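Local coordinates for protein thioesterase (Pseudomonas aeruginosa, PDB 2O5U) that probably hydrolyses fatty acyl-CoA thioesters, as a putative thioesterase of the 4-hydroxybenzoyl-CoA thioesterase family, at residues Ala3-Pro8 against Asp72-Val77. Sequence-based numbering, arbitrary orientation.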
ATOM      1  N   ALA A   3     -20.701  -5.607  10.160  1.00 25.71           N
ATOM      2  CA  ALA A   3     -21.508  -4.428  10.474  1.00 25.14           C
ATOM      3  C   ALA A   3     -23.002  -4.751  10.414  1.00 26.01           C
ATOM      4  O   ALA A   3     -23.454  -5.516   9.580  1.00 25.10           O
ATOM      5  CB  ALA A   3     -21.175  -3.266   9.517  1.00 24.62           C
ATOM      6  N   THR A   4     -23.744  -4.164  11.325  1.00 27.12           N
ATOM      7  CA  THR A   4     -25.174  -4.468  11.465  1.00 28.82           C
ATOM      8  C   THR A   4     -26.044  -3.336  10.928  1.00 28.94           C
ATOM      9  O   THR A   4     -27.289  -3.467  10.941  1.00 29.51           O
ATOM     10  CB  THR A   4     -25.527  -4.673  12.923  1.00 28.37           C
ATOM     11  OG1 THR A   4     -25.153  -3.493  13.638  1.00 30.65           O
ATOM     12  CG2 THR A   4     -24.744  -5.883  13.488  1.00 29.82           C
ATOM     13  N   ALA A   5     -25.406  -2.228  10.497  1.00 27.68           N
ATOM     14  CA  ALA A   5     -26.112  -1.137   9.788  1.00 27.97           C
ATOM     15  C   ALA A   5     -26.949  -1.669   8.611  1.00 27.81           C
ATOM     16  O   ALA A   5     -26.645  -2.746   8.058  1.00 26.55           O
ATOM     17  CB  ALA A   5     -25.097   0.017   9.299  1.00 27.29           C
ATOM     18  N   PRO A   6     -28.013  -0.916   8.225  1.00 27.77           N
ATOM     19  CA  PRO A   6     -28.830  -1.312   7.060  1.00 27.93           C
ATOM     20  C   PRO A   6     -27.988  -1.354   5.793  1.00 28.68           C
ATOM     21  O   PRO A   6     -27.263  -0.387   5.511  1.00 28.79           O
ATOM     22  CB  PRO A   6     -29.930  -0.245   6.975  1.00 28.88           C
ATOM     23  CG  PRO A   6     -29.724   0.713   8.137  1.00 28.46           C
ATOM     24  CD  PRO A   6     -28.489   0.302   8.916  1.00 26.71           C
ATOM     25  N   ARG A   7     -27.989  -2.489   5.088  1.00 27.52           N
ATOM     26  CA  ARG A   7     -27.156  -2.604   3.891  1.00 28.34           C
ATOM     27  C   ARG A   7     -27.740  -1.820   2.722  1.00 27.74           C
ATOM     28  O   ARG A   7     -28.865  -2.062   2.343  1.00 27.09           O
ATOM     29  CB  ARG A   7     -26.973  -4.069   3.480  1.00 28.20           C
ATOM     30  CG  ARG A   7     -25.742  -4.662   4.006  1.00 29.89           C
ATOM     31  CD  ARG A   7     -25.688  -6.167   3.747  1.00 28.59           C
ATOM     32  NE  ARG A   7     -24.724  -6.509   2.719  1.00 27.56           N
ATOM     33  CZ  ARG A   7     -24.414  -7.773   2.452  1.00 30.67           C
ATOM     34  NH1 ARG A   7     -23.496  -8.099   1.543  1.00 26.59           N
ATOM     35  NH2 ARG A   7     -25.034  -8.727   3.154  1.00 30.20           N
ATOM     36  N   PRO A   8     -26.971  -0.868   2.160  1.00 27.50           N
ATOM     37  CA  PRO A   8     -27.436  -0.126   1.000  1.00 27.23           C
ATOM     38  C   PRO A   8     -27.454  -1.006  -0.244  1.00 26.81           C
ATOM     39  O   PRO A   8     -26.725  -2.025  -0.330  1.00 27.11           O
ATOM     40  CB  PRO A   8     -26.378   0.968   0.836  1.00 27.39           C
ATOM     41  CG  PRO A   8     -25.522   0.867   2.028  1.00 27.81           C
ATOM     42  CD  PRO A   8     -25.621  -0.456   2.558  1.00 27.63           C
ATOM     43  N   ASP A  72     -18.517   1.185   6.810  1.00 17.71           N
ATOM     44  CA  ASP A  72     -19.071  -0.019   7.468  1.00 18.36           C
ATOM     45  C   ASP A  72     -18.812  -1.173   6.551  1.00 18.26           C
ATOM     46  O   ASP A  72     -19.004  -1.072   5.346  1.00 20.01           O
ATOM     47  CB  ASP A  72     -20.591   0.123   7.704  1.00 18.82           C
ATOM     48  CG  ASP A  72     -20.919   1.291   8.634  1.00 23.08           C
ATOM     49  OD1 ASP A  72     -20.513   1.269   9.809  1.00 24.43           O
ATOM     50  OD2 ASP A  72     -21.551   2.257   8.159  1.00 29.00           O
ATOM     51  N   TYR A  73     -18.385  -2.285   7.108  1.00 18.19           N
ATOM     52  CA  TYR A  73     -18.046  -3.477   6.321  1.00 17.13           C
ATOM     53  C   TYR A  73     -19.062  -4.576   6.612  1.00 16.68           C
ATOM     54  O   TYR A  73     -19.163  -5.021   7.769  1.00 16.80           O
ATOM     55  CB  TYR A  73     -16.663  -3.942   6.726  1.00 16.60           C
ATOM     56  CG  TYR A  73     -15.598  -2.861   6.586  1.00 18.70           C
ATOM     57  CD1 TYR A  73     -15.338  -1.953   7.612  1.00 21.02           C
ATOM     58  CD2 TYR A  73     -14.872  -2.751   5.396  1.00 18.82           C
ATOM     59  CE1 TYR A  73     -14.352  -0.903   7.458  1.00 17.16           C
ATOM     60  CE2 TYR A  73     -13.876  -1.765   5.242  1.00 19.35           C
ATOM     61  CZ  TYR A  73     -13.639  -0.853   6.255  1.00 20.03           C
ATOM     62  OH  TYR A  73     -12.647   0.071   6.035  1.00 22.95           O
ATOM     63  N   PHE A  74     -19.807  -4.991   5.580  1.00 15.99           N
ATOM     64  CA  PHE A  74     -20.963  -5.923   5.768  1.00 16.83           C
ATOM     65  C   PHE A  74     -20.586  -7.351   5.460  1.00 17.56           C
ATOM     66  O   PHE A  74     -21.025  -8.264   6.149  1.00 19.16           O
ATOM     67  CB  PHE A  74     -22.167  -5.500   4.902  1.00 15.83           C
ATOM     68  CG  PHE A  74     -22.591  -4.070   5.107  1.00 17.08           C
ATOM     69  CD1 PHE A  74     -22.389  -3.123   4.116  1.00 17.32           C
ATOM     70  CD2 PHE A  74     -23.171  -3.668   6.302  1.00 19.73           C
ATOM     71  CE1 PHE A  74     -22.765  -1.755   4.335  1.00 21.42           C
ATOM     72  CE2 PHE A  74     -23.567  -2.318   6.502  1.00 21.22           C
ATOM     73  CZ  PHE A  74     -23.331  -1.360   5.519  1.00 17.56           C
ATOM     74  N   ALA A  75     -19.723  -7.540   4.467  1.00 16.59           N
ATOM     75  CA  ALA A  75     -19.258  -8.854   4.087  1.00 16.73           C
ATOM     76  C   ALA A  75     -17.950  -8.783   3.305  1.00 15.76           C
ATOM     77  O   ALA A  75     -17.803  -7.887   2.479  1.00 17.15           O
ATOM     78  CB  ALA A  75     -20.346  -9.569   3.211  1.00 14.99           C
ATOM     79  N   PRO A  76     -17.059  -9.773   3.452  1.00 17.55           N
ATOM     80  CA  PRO A  76     -15.743  -9.684   2.760  1.00 17.79           C
ATOM     81  C   PRO A  76     -15.763  -9.891   1.240  1.00 18.39           C
ATOM     82  O   PRO A  76     -16.667 -10.536   0.691  1.00 17.41           O
ATOM     83  CB  PRO A  76     -14.902 -10.767   3.459  1.00 18.43           C
ATOM     84  CG  PRO A  76     -15.828 -11.734   4.013  1.00 17.26           C
ATOM     85  CD  PRO A  76     -17.136 -10.954   4.337  1.00 17.37           C
ATOM     86  N   VAL A  77     -14.767  -9.346   0.571  1.00 17.84           N
ATOM     87  CA  VAL A  77     -14.436  -9.768  -0.771  1.00 18.37           C
ATOM     88  C   VAL A  77     -12.946 -10.106  -0.768  1.00 17.49           C
ATOM     89  O   VAL A  77     -12.272  -9.871   0.200  1.00 16.91           O
ATOM     90  CB  VAL A  77     -14.738  -8.647  -1.853  1.00 18.08           C
ATOM     91  CG1 VAL A  77     -16.196  -8.247  -1.835  1.00 21.66           C
ATOM     92  CG2 VAL A  77     -13.817  -7.422  -1.703  1.00 19.88           C
TER
HETATM   93  O   HOH W   1     -22.703  -7.972   8.433  1.00 23.16           O
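Phe74, just past the end of hot-dog strand 62-73, is packed against by the N-terminal loop Ala3-Pro8, which reaches it through Ala3, Ala5, Arg7 and Pro8. The main contact is a CH-pi one: Arg7 CG lies 3.6 Å from the centroid of the Phe74 ring and 21° off its normal, hence over the face. Beyond it the arginine chain runs past Phe74 in the opposite sense, bringing Arg7 NE to 3.5 Å from Phe74 CB, with guanidinium and ring planes only 23° apart. The bend at chi3 places NE there, and that NE donates to Ala111 O, a bond that would restrain the turn of the guanidinium. The opposite ring face has Asp72 O above it, near the rim. Pro8 CD approaches Phe74 CE1 obliquely at 3.6 Å, while Ala5 CB meets Phe74 CE2 in the ring plane at 4.0 Å.

Backbone evidence is sparser. Ala3 N donates to Tyr73 O at 2.9 Å, with an N-H...O angle of 162°, and one water donates to both Ala3 O and Phe74 O, at 2.8 Å each. With a single direct bond and one water bridge, the loop does not form a ladder here. Phe74 also bonds through its backbone to Cys112, and Asp72 pairs with a strand of a second subunit, extending the sheet. An N-terminal segment thus lies against one face and part of the edge of the aromatic residue at one strand end of a hot-dog fold.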